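Local coordinates for Mgp-operon protein 3 (Mycoplasma pneumoniae M129, PDB 6TM0), which probably takes part in attaching the bacterium to host cells and binds a sialic-acid-bearing sugar in a site built from loops, at residues Pro604-Phe609 against Ala616-Val621; Gly208-Pro213 against Asn630-Gln635; Ala186-His191 against Gly214-Thr219. All coordinates share one frame; numbering follows the deposited sequence.

Contact 1. Residues Pro604-Phe609 against Ala616-Val621. With SIA (N-acetyl-alpha-neuraminic acid), chain C.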
loop_
_atom_site.group_PDB
_atom_site.type_symbol
_atom_site.label_atom_id
_atom_site.label_comp_id
_atom_site.label_asym_id
_atom_site.label_seq_id
_atom_site.Cartn_x
_atom_site.Cartn_y
_atom_site.Cartn_z
ATOM N N PRO A 604 -3.880 18.715 16.110
ATOM C CA PRO A 604 -2.578 19.316 15.732
ATOM C C PRO A 604 -1.727 19.835 16.910
ATOM O O PRO A 604 -2.283 20.196 17.955
ATOM C CB PRO A 604 -2.971 20.442 14.759
ATOM C CG PRO A 604 -4.331 20.095 14.271
ATOM C CD PRO A 604 -5.001 19.345 15.380
ATOM N N ILE A 605 -0.382 19.850 16.746
ATOM C CA ILE A 605 0.590 20.307 17.755
ATOM C C ILE A 605 1.956 20.662 17.123
ATOM O O ILE A 605 2.686 21.493 17.670
ATOM C CB ILE A 605 0.735 19.287 18.946
ATOM C CG1 ILE A 605 1.299 19.973 20.225
ATOM C CG2 ILE A 605 1.548 18.026 18.545
ATOM C CD1 ILE A 605 1.159 19.171 21.547
ATOM N N ASN A 606 2.313 19.997 16.010
ATOM C CA ASN A 606 3.596 20.205 15.355
ATOM C C ASN A 606 3.559 21.270 14.277
ATOM O O ASN A 606 2.528 21.492 13.638
ATOM C CB ASN A 606 4.160 18.898 14.840
ATOM C CG ASN A 606 4.483 17.912 15.940
ATOM O OD1 ASN A 606 4.943 18.274 17.028
ATOM N ND2 ASN A 606 4.265 16.631 15.679
ATOM N N GLY A 607 4.684 21.963 14.156
ATOM C CA GLY A 607 4.939 23.054 13.221
ATOM C C GLY A 607 6.351 23.564 13.401
ATOM O O GLY A 607 7.159 22.905 14.063
ATOM N N LEU A 608 6.668 24.742 12.836
ATOM C CA LEU A 608 8.007 25.332 12.982
ATOM C C LEU A 608 8.175 25.986 14.353
ATOM O O LEU A 608 7.463 26.942 14.670
ATOM C CB LEU A 608 8.312 26.339 11.854
ATOM C CG LEU A 608 9.666 27.041 11.912
ATOM C CD1 LEU A 608 10.601 26.487 10.883
ATOM C CD2 LEU A 608 9.511 28.531 11.709
ATOM N N PHE A 609 9.120 25.462 15.155
ATOM C CA PHE A 609 9.488 25.976 16.477
ATOM C C PHE A 609 10.944 26.417 16.385
ATOM O O PHE A 609 11.818 25.620 16.010
ATOM C CB PHE A 609 9.313 24.912 17.575
ATOM C CG PHE A 609 7.891 24.538 17.921
ATOM C CD1 PHE A 609 7.214 23.562 17.196
ATOM C CD2 PHE A 609 7.250 25.115 19.006
ATOM C CE1 PHE A 609 5.919 23.181 17.542
ATOM C CE2 PHE A 609 5.956 24.732 19.355
ATOM C CZ PHE A 609 5.306 23.757 18.628
ATOM N N ALA A 616 12.949 23.575 14.529
ATOM C CA ALA A 616 12.438 22.235 14.830
ATOM C C ALA A 616 10.987 22.102 14.366
ATOM O O ALA A 616 10.163 22.944 14.728
ATOM C CB ALA A 616 12.535 21.966 16.325
ATOM N N TYR A 617 10.667 21.058 13.564
ATOM C CA TYR A 617 9.297 20.860 13.076
ATOM C C TYR A 617 8.418 19.992 14.020
ATOM O O TYR A 617 7.343 19.565 13.620
ATOM C CB TYR A 617 9.279 20.325 11.628
ATOM C CG TYR A 617 9.772 21.310 10.589
ATOM C CD1 TYR A 617 8.988 22.395 10.197
ATOM C CD2 TYR A 617 10.999 21.131 9.956
ATOM C CE1 TYR A 617 9.437 23.306 9.237
ATOM C CE2 TYR A 617 11.462 22.036 8.999
ATOM C CZ TYR A 617 10.681 23.125 8.642
ATOM O OH TYR A 617 11.154 24.003 7.687
ATOM N N VAL A 618 8.864 19.757 15.266
ATOM C CA VAL A 618 8.189 18.935 16.287
ATOM C C VAL A 618 8.049 19.769 17.563
ATOM O O VAL A 618 8.854 20.682 17.784
ATOM C CB VAL A 618 8.980 17.617 16.544
ATOM C CG1 VAL A 618 8.458 16.840 17.745
ATOM C CG2 VAL A 618 8.972 16.737 15.317
ATOM N N THR A 619 7.051 19.432 18.414
ATOM C CA THR A 619 6.764 20.129 19.671
ATOM C C THR A 619 7.903 19.947 20.721
ATOM O O THR A 619 8.422 18.835 20.868
ATOM C CB THR A 619 5.360 19.749 20.199
ATOM O OG1 THR A 619 5.035 20.584 21.302
ATOM C CG2 THR A 619 5.237 18.283 20.602
ATOM N N PRO A 620 8.318 21.018 21.445
ATOM C CA PRO A 620 9.384 20.851 22.448
ATOM C C PRO A 620 8.814 20.512 23.828
ATOM O O PRO A 620 9.568 20.310 24.780
ATOM C CB PRO A 620 10.089 22.209 22.430
ATOM C CG PRO A 620 9.066 23.174 21.849
ATOM C CD PRO A 620 7.851 22.418 21.410
ATOM N N VAL A 621 7.480 20.487 23.934
ATOM C CA VAL A 621 6.742 20.174 25.148
ATOM C C VAL A 621 5.672 19.173 24.742
ATOM O O VAL A 621 4.883 19.448 23.833
ATOM C CB VAL A 621 6.118 21.425 25.847
ATOM C CG1 VAL A 621 5.491 21.055 27.187
ATOM C CG2 VAL A 621 7.145 22.537 26.042
HETATM C C1 SIA C . 8.418 30.020 16.362
HETATM C C2 SIA C . 7.122 30.797 16.676
HETATM C C3 SIA C . 6.103 30.838 15.553
HETATM C C4 SIA C . 5.479 29.461 15.317
HETATM C C5 SIA C . 5.025 28.767 16.598
HETATM C C6 SIA C . 6.047 28.903 17.731
HETATM C C7 SIA C . 5.538 28.458 19.102
HETATM C C8 SIA C . 6.476 28.703 20.287
HETATM C C9 SIA C . 6.175 27.804 21.472
HETATM C C10 SIA C . 3.507 26.872 16.212
HETATM C C11 SIA C . 3.409 25.483 15.656
HETATM N N5 SIA C . 4.739 27.368 16.316
HETATM O O1A SIA C . 9.107 29.493 17.223
HETATM O O1B SIA C . 8.741 29.975 15.093
HETATM O O4 SIA C . 4.415 29.528 14.368
HETATM O O6 SIA C . 6.544 30.250 17.855
HETATM O O7 SIA C . 4.297 29.094 19.381
HETATM O O8 SIA C . 7.850 28.546 19.929
HETATM O O9 SIA C . 4.842 27.982 21.926
HETATM O O10 SIA C . 2.514 27.517 16.538
#
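Phe609 and Ala616 pair through their backbones as a single antiparallel hydrogen-bonded bridge: Phe609 N donates to Ala616 O at 2.8 Å, and Ala616 N returns a bond to Phe609 O at 2.8 Å. Farther along, the bridging is done by a side chain. With CG set beside its own backbone N (chi1 -64°), Asn606 offers OD1 to Thr619 N at 2.8 Å. This bond is bent, 138° at the hydrogen, and its donor is tilted from the carbonyl plane. The other end of the amide, ND2, is bonded to Ser580 OG, so both ends of the group are held and its rotation is fixed.

Two aromatic rings gather the packing. Pro620 CD lies over one face of the Phe609 ring, 3.8 Å from the centroid and 20° off the normal, a CH-pi contact made by the proline ring crossing at about a right angle. At the edge of the same ring, in its plane, Ala616 O is a polar neighbour. Next to the bridge, Leu608 CD1 meets Tyr617 CE1 at 3.8 Å.

Ligand contacts follow from this framework. The N5 atom of N-acetyl-alpha-neuraminic acid stands over the centre of the Phe609 face opposite Pro620, 4.1 Å above the plane, and donates a weak hydrogen bond to Leu608 O at 3.2 Å. The acetyl methyl carbon of the sugar, C11, lies 3.8 Å from Gly607 CA. An acetamido group laid over an aromatic face while its N-H addresses a backbone carbonyl is consistent with the way sialic-acid pockets grip this group, here with a weak N-H bond.

Contact 2. Residues Gly208-Pro213 against Asn630-Gln635. With SIA (N-acetyl-alpha-neuraminic acid), chain C.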
loop_
_atom_site.group_PDB
_atom_site.type_symbol
_atom_site.label_atom_id
_atom_site.label_comp_id
_atom_site.label_asym_id
_atom_site.label_seq_id
_atom_site.Cartn_x
_atom_site.Cartn_y
_atom_site.Cartn_z
ATOM N N GLY A 208 -9.715 23.062 25.707
ATOM C CA GLY A 208 -9.161 21.714 25.569
ATOM C C GLY A 208 -7.757 21.611 25.002
ATOM O O GLY A 208 -7.324 20.521 24.622
ATOM N N LEU A 209 -7.042 22.737 24.944
ATOM C CA LEU A 209 -5.688 22.842 24.398
ATOM C C LEU A 209 -4.668 23.294 25.454
ATOM O O LEU A 209 -3.730 24.029 25.124
ATOM C CB LEU A 209 -5.693 23.808 23.200
ATOM C CG LEU A 209 -6.487 23.337 21.992
ATOM C CD1 LEU A 209 -7.180 24.495 21.304
ATOM C CD2 LEU A 209 -5.621 22.507 21.045
ATOM N N LYS A 210 -4.848 22.837 26.722
ATOM C CA LYS A 210 -3.996 23.158 27.874
ATOM C C LYS A 210 -2.560 22.724 27.611
ATOM O O LYS A 210 -2.324 21.612 27.139
ATOM C CB LYS A 210 -4.544 22.490 29.143
ATOM C CG LYS A 210 -3.882 22.910 30.449
ATOM C CD LYS A 210 -4.391 22.060 31.607
ATOM C CE LYS A 210 -3.526 20.858 31.910
ATOM N NZ LYS A 210 -2.563 21.155 32.991
ATOM N N ASN A 211 -1.607 23.636 27.872
ATOM C CA ASN A 211 -0.172 23.434 27.676
ATOM C C ASN A 211 0.212 23.148 26.193
ATOM O O ASN A 211 1.363 22.791 25.911
ATOM C CB ASN A 211 0.372 22.355 28.641
ATOM C CG ASN A 211 0.265 22.727 30.102
ATOM O OD1 ASN A 211 0.776 23.756 30.550
ATOM N ND2 ASN A 211 -0.394 21.894 30.887
ATOM N N ASN A 212 -0.731 23.353 25.248
ATOM C CA ASN A 212 -0.462 23.147 23.823
ATOM C C ASN A 212 0.372 24.331 23.286
ATOM O O ASN A 212 -0.085 25.478 23.333
ATOM C CB ASN A 212 -1.757 22.958 23.046
ATOM C CG ASN A 212 -1.556 22.527 21.627
ATOM O OD1 ASN A 212 -1.105 23.297 20.776
ATOM N ND2 ASN A 212 -1.911 21.289 21.340
ATOM N N PRO A 213 1.616 24.074 22.821
ATOM C CA PRO A 213 2.480 25.180 22.373
ATOM C C PRO A 213 2.412 25.560 20.889
ATOM O O PRO A 213 3.185 26.417 20.444
ATOM C CB PRO A 213 3.886 24.689 22.751
ATOM C CG PRO A 213 3.770 23.180 22.880
ATOM C CD PRO A 213 2.331 22.783 22.745
ATOM N N ASN A 630 6.443 21.135 35.316
ATOM C CA ASN A 630 6.752 20.098 34.322
ATOM C C ASN A 630 6.100 18.727 34.626
ATOM O O ASN A 630 6.549 17.705 34.104
ATOM C CB ASN A 630 8.261 19.979 34.081
ATOM C CG ASN A 630 8.842 21.229 33.476
ATOM O OD1 ASN A 630 9.688 21.907 34.074
ATOM N ND2 ASN A 630 8.381 21.570 32.277
ATOM N N ASN A 631 4.996 18.725 35.400
ATOM C CA ASN A 631 4.243 17.523 35.756
ATOM C C ASN A 631 2.830 17.539 35.167
ATOM O O ASN A 631 2.131 16.531 35.255
ATOM C CB ASN A 631 4.228 17.312 37.285
ATOM C CG ASN A 631 3.631 18.445 38.103
ATOM O OD1 ASN A 631 3.338 19.533 37.587
ATOM N ND2 ASN A 631 3.431 18.211 39.413
ATOM N N GLU A 632 2.421 18.669 34.547
ATOM C CA GLU A 632 1.100 18.842 33.922
ATOM C C GLU A 632 0.972 18.095 32.580
ATOM O O GLU A 632 1.964 17.638 32.012
ATOM C CB GLU A 632 0.756 20.331 33.722
ATOM C CG GLU A 632 0.342 21.087 34.976
ATOM C CD GLU A 632 0.198 22.587 34.781
ATOM O OE1 GLU A 632 -0.781 23.017 34.128
ATOM O OE2 GLU A 632 1.063 23.336 35.290
ATOM N N GLU A 633 -0.264 18.001 32.075
ATOM C CA GLU A 633 -0.591 17.345 30.817
ATOM C C GLU A 633 -0.496 18.316 29.659
ATOM O O GLU A 633 -1.017 19.433 29.733
ATOM C CB GLU A 633 -2.025 16.771 30.900
ATOM C CG GLU A 633 -2.578 16.161 29.617
ATOM C CD GLU A 633 -3.992 15.624 29.733
ATOM O OE1 GLU A 633 -4.925 16.420 29.995
ATOM O OE2 GLU A 633 -4.165 14.399 29.557
ATOM N N VAL A 634 0.115 17.872 28.567
ATOM C CA VAL A 634 0.118 18.673 27.349
ATOM C C VAL A 634 -1.066 18.114 26.558
ATOM O O VAL A 634 -1.072 16.941 26.211
ATOM C CB VAL A 634 1.452 18.664 26.573
ATOM C CG1 VAL A 634 1.460 19.753 25.509
ATOM C CG2 VAL A 634 2.631 18.846 27.517
ATOM N N GLN A 635 -2.116 18.928 26.410
ATOM C CA GLN A 635 -3.400 18.596 25.783
ATOM C C GLN A 635 -3.442 18.866 24.303
ATOM O O GLN A 635 -2.755 19.768 23.809
ATOM C CB GLN A 635 -4.550 19.369 26.455
ATOM C CG GLN A 635 -4.771 19.040 27.913
ATOM C CD GLN A 635 -6.197 19.278 28.263
ATOM O OE1 GLN A 635 -6.759 20.337 27.974
ATOM N NE2 GLN A 635 -6.823 18.285 28.870
HETATM C C1 SIA C . 8.418 30.020 16.362
HETATM C C2 SIA C . 7.122 30.797 16.676
HETATM C C3 SIA C . 6.103 30.838 15.553
HETATM C C4 SIA C . 5.479 29.461 15.317
HETATM C C5 SIA C . 5.025 28.767 16.598
HETATM C C6 SIA C . 6.047 28.903 17.731
HETATM C C7 SIA C . 5.538 28.458 19.102
HETATM C C8 SIA C . 6.476 28.703 20.287
HETATM C C9 SIA C . 6.175 27.804 21.472
HETATM C C10 SIA C . 3.507 26.872 16.212
HETATM C C11 SIA C . 3.409 25.483 15.656
HETATM N N5 SIA C . 4.739 27.368 16.316
HETATM O O1A SIA C . 9.107 29.493 17.223
HETATM O O1B SIA C . 8.741 29.975 15.093
HETATM O O4 SIA C . 4.415 29.528 14.368
HETATM O O6 SIA C . 6.544 30.250 17.855
HETATM O O7 SIA C . 4.297 29.094 19.381
HETATM O O8 SIA C . 7.850 28.546 19.929
HETATM O O9 SIA C . 4.842 27.982 21.926
HETATM O O10 SIA C . 2.514 27.517 16.538
#
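Asn211 keeps CG beside its backbone N (chi1 -64°), which brings Asn211 ND2 over Glu633 O at 2.8 Å. Lys210 bends at the far end of its chain (chi3 94°) to turn Lys210 NZ back onto Glu632 OE1, a salt bridge of 2.8 Å. Both residues form the corner of a type II beta turn, Leu209 to Asn212, and residues Glu632-Gln635 run along it as an irregular loop. The Asn211 donor stands above the carbonyl plane of Glu633 and so does not meet a lone pair.

The backbone bond meets its carbonyl more squarely: Gln635 N donates to Lys210 O at 2.8 Å, close to the carbonyl axis. In return, Gln635 OE1 accepts only a weak bond from Lys210 N, 3.4 Å long. That amide is held from its other end, because Gln635 NE2 reaches Glu633 OE1 at 2.9 Å. Asn212 ND2 lies in the carbonyl plane of Gln635 and donates to Gln635 O at 3.0 Å.

Gln187 and Trp200, from two helices, pack against Leu209, the first residue of the turn. Just after the turn, Pro213 O accepts two hydroxyls of the sialic-acid glycerol tail, O7 at 3.1 Å and O9 at 2.7 Å.

Contact 3. Residues Ala186-His191 against Gly214-Thr219. With SIA (N-acetyl-alpha-neuraminic acid), chain C.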
loop_
_atom_site.group_PDB
_atom_site.type_symbol
_atom_site.label_atom_id
_atom_site.label_comp_id
_atom_site.label_asym_id
_atom_site.label_seq_id
_atom_site.Cartn_x
_atom_site.Cartn_y
_atom_site.Cartn_z
ATOM N N ALA A 186 -4.932 27.210 10.350
ATOM C CA ALA A 186 -4.239 26.986 11.626
ATOM C C ALA A 186 -5.302 26.654 12.716
ATOM O O ALA A 186 -6.467 27.035 12.545
ATOM C CB ALA A 186 -3.442 28.221 12.005
ATOM N N GLN A 187 -4.928 25.947 13.813
ATOM C CA GLN A 187 -5.929 25.562 14.815
ATOM C C GLN A 187 -6.380 26.718 15.754
ATOM O O GLN A 187 -7.444 26.603 16.383
ATOM C CB GLN A 187 -5.530 24.309 15.608
ATOM C CG GLN A 187 -4.426 24.462 16.640
ATOM C CD GLN A 187 -4.235 23.180 17.432
ATOM O OE1 GLN A 187 -5.184 22.417 17.719
ATOM N NE2 GLN A 187 -2.991 22.913 17.805
ATOM N N ASP A 188 -5.622 27.833 15.814
ATOM C CA ASP A 188 -6.025 28.973 16.628
ATOM C C ASP A 188 -7.157 29.746 15.935
ATOM O O ASP A 188 -7.993 30.363 16.606
ATOM C CB ASP A 188 -4.829 29.856 17.026
ATOM C CG ASP A 188 -3.939 30.433 15.931
ATOM O OD1 ASP A 188 -3.940 29.890 14.801
ATOM O OD2 ASP A 188 -3.236 31.426 16.210
ATOM N N THR A 189 -7.218 29.645 14.590
ATOM C CA THR A 189 -8.280 30.233 13.773
ATOM C C THR A 189 -9.552 29.386 13.972
ATOM O O THR A 189 -10.646 29.944 14.076
ATOM C CB THR A 189 -7.852 30.288 12.295
ATOM O OG1 THR A 189 -6.623 31.007 12.198
ATOM C CG2 THR A 189 -8.900 30.948 11.397
ATOM N N VAL A 190 -9.396 28.039 14.042
ATOM C CA VAL A 190 -10.509 27.101 14.218
ATOM C C VAL A 190 -11.260 27.360 15.533
ATOM O O VAL A 190 -12.468 27.583 15.494
ATOM C CB VAL A 190 -10.082 25.603 14.044
ATOM C CG1 VAL A 190 -11.143 24.627 14.563
ATOM C CG2 VAL A 190 -9.751 25.291 12.593
ATOM N N HIS A 191 -10.546 27.366 16.669
ATOM C CA HIS A 191 -11.144 27.480 17.995
ATOM C C HIS A 191 -11.516 28.893 18.433
ATOM O O HIS A 191 -12.375 29.044 19.308
ATOM C CB HIS A 191 -10.235 26.812 19.027
ATOM C CG HIS A 191 -10.056 25.345 18.764
ATOM N ND1 HIS A 191 -8.869 24.841 18.257
ATOM C CD2 HIS A 191 -10.943 24.328 18.886
ATOM C CE1 HIS A 191 -9.059 23.538 18.126
ATOM N NE2 HIS A 191 -10.292 23.184 18.486
ATOM N N GLY A 214 1.512 24.936 20.135
ATOM C CA GLY A 214 1.413 25.194 18.707
ATOM C C GLY A 214 0.132 25.825 18.200
ATOM O O GLY A 214 -0.611 25.143 17.495
ATOM N N PRO A 215 -0.145 27.135 18.445
ATOM C CA PRO A 215 -1.377 27.737 17.886
ATOM C C PRO A 215 -1.405 27.747 16.364
ATOM O O PRO A 215 -2.477 27.566 15.791
ATOM C CB PRO A 215 -1.375 29.167 18.433
ATOM C CG PRO A 215 0.000 29.432 18.895
ATOM C CD PRO A 215 0.625 28.116 19.239
ATOM N N LYS A 216 -0.220 27.893 15.716
ATOM C CA LYS A 216 -0.046 27.953 14.261
ATOM C C LYS A 216 0.047 26.575 13.612
ATOM O O LYS A 216 0.543 26.451 12.481
ATOM C CB LYS A 216 1.167 28.839 13.889
ATOM C CG LYS A 216 1.077 30.292 14.364
ATOM C CD LYS A 216 0.078 31.093 13.535
ATOM C CE LYS A 216 -0.726 32.065 14.359
ATOM N NZ LYS A 216 -2.087 32.259 13.792
ATOM N N ALA A 217 -0.451 25.536 14.315
ATOM C CA ALA A 217 -0.432 24.163 13.815
ATOM C C ALA A 217 -1.510 23.974 12.740
ATOM O O ALA A 217 -2.668 24.355 12.935
ATOM C CB ALA A 217 -0.622 23.175 14.959
ATOM N N VAL A 218 -1.096 23.424 11.586
ATOM C CA VAL A 218 -1.947 23.168 10.424
ATOM C C VAL A 218 -2.963 22.068 10.731
ATOM O O VAL A 218 -2.618 21.035 11.297
ATOM C CB VAL A 218 -1.133 22.900 9.130
ATOM C CG1 VAL A 218 -1.985 23.119 7.887
ATOM C CG2 VAL A 218 0.110 23.783 9.068
ATOM N N THR A 219 -4.225 22.340 10.406
ATOM C CA THR A 219 -5.375 21.466 10.631
ATOM C C THR A 219 -5.467 20.385 9.539
ATOM O O THR A 219 -5.941 19.275 9.812
ATOM C CB THR A 219 -6.665 22.304 10.753
ATOM O OG1 THR A 219 -6.809 23.112 9.583
ATOM C CG2 THR A 219 -6.699 23.182 12.007
HETATM C C1 SIA C . 8.418 30.020 16.362
HETATM C C2 SIA C . 7.122 30.797 16.676
HETATM C C3 SIA C . 6.103 30.838 15.553
HETATM C C4 SIA C . 5.479 29.461 15.317
HETATM C C5 SIA C . 5.025 28.767 16.598
HETATM C C6 SIA C . 6.047 28.903 17.731
HETATM C C7 SIA C . 5.538 28.458 19.102
HETATM C C8 SIA C . 6.476 28.703 20.287
HETATM C C9 SIA C . 6.175 27.804 21.472
HETATM C C10 SIA C . 3.507 26.872 16.212
HETATM C C11 SIA C . 3.409 25.483 15.656
HETATM N N5 SIA C . 4.739 27.368 16.316
HETATM O O1A SIA C . 9.107 29.493 17.223
HETATM O O1B SIA C . 8.741 29.975 15.093
HETATM O O4 SIA C . 4.415 29.528 14.368
HETATM O O6 SIA C . 6.544 30.250 17.855
HETATM O O7 SIA C . 4.297 29.094 19.381
HETATM O O8 SIA C . 7.850 28.546 19.929
HETATM O O9 SIA C . 4.842 27.982 21.926
HETATM O O10 SIA C . 2.514 27.517 16.538
#
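Asp188 lays its CB against the ring of Pro215, with Asp188 CB 3.8 Å from Pro215 CB, and sends its carboxylate past that ring to the next residue of the loop. Its CG is tucked between the backbone N and the carbonyl carbon (chi1 56°), which turns the oxygens toward Lys216. Lys216 sets out away from the helix, but its bent chain brings Lys216 NZ back to 2.8 Å from Asp188 OD2, on the syn lone pair. A weaker bond of 3.2 Å joins the same Lys216 NZ to Asp188 OD1, so the salt bridge is forked.

The same loop meets the start of the helix with its carbonyls. Ala186 occupies the N-cap position. Gln187 N, in the first turn, donates to Ala217 O at 2.9 Å, and Asp188 N adds a weak bond to Pro215 O. The side chain of Gln187 extends to Gly214 O, the NE2 to O distance being 3.3 Å and the angle at hydrogen 167°. It arrives from above the carbonyl plane, opposite to Ala217 N, which closes the type I turn on the same oxygen. The stronger partner of this NE2 is Pro604 O. Val190 CG2 touches Thr219 CG2 at 3.8 Å, while Thr219 OG1 is bonded to Val185 O.

The turn from Gly214 to Ala217 is thereby held against the helix, and Lys216 N donates to O10 of the sialic acid at 2.9 Å (148° at hydrogen). A backbone amide in a tight turn bonded to the acetamido carbonyl marks this as one wall of the sialic-acid site.

From the N terminus, contact 3 opens at residues 186-191 and closes at 214-219, enclosing 22 residues that include helix 200-207. Within that loop, residues 208-213 open contact 2, which closes at 630-635 some 416 residues later, so contacts 2 and 3 cross. Contact 1 closes a six-residue loop, 610-615, and lies nested inside contact 2 but in series after contact 3. The three adjoin one another: Thr619 packs on Pro213, Pro604 on Ala217, and Leu209 on His191. Together they tie the region before strand 220-222 to the long loop between helix 591-595 and strand 650-654, and all three touch the same sialic acid.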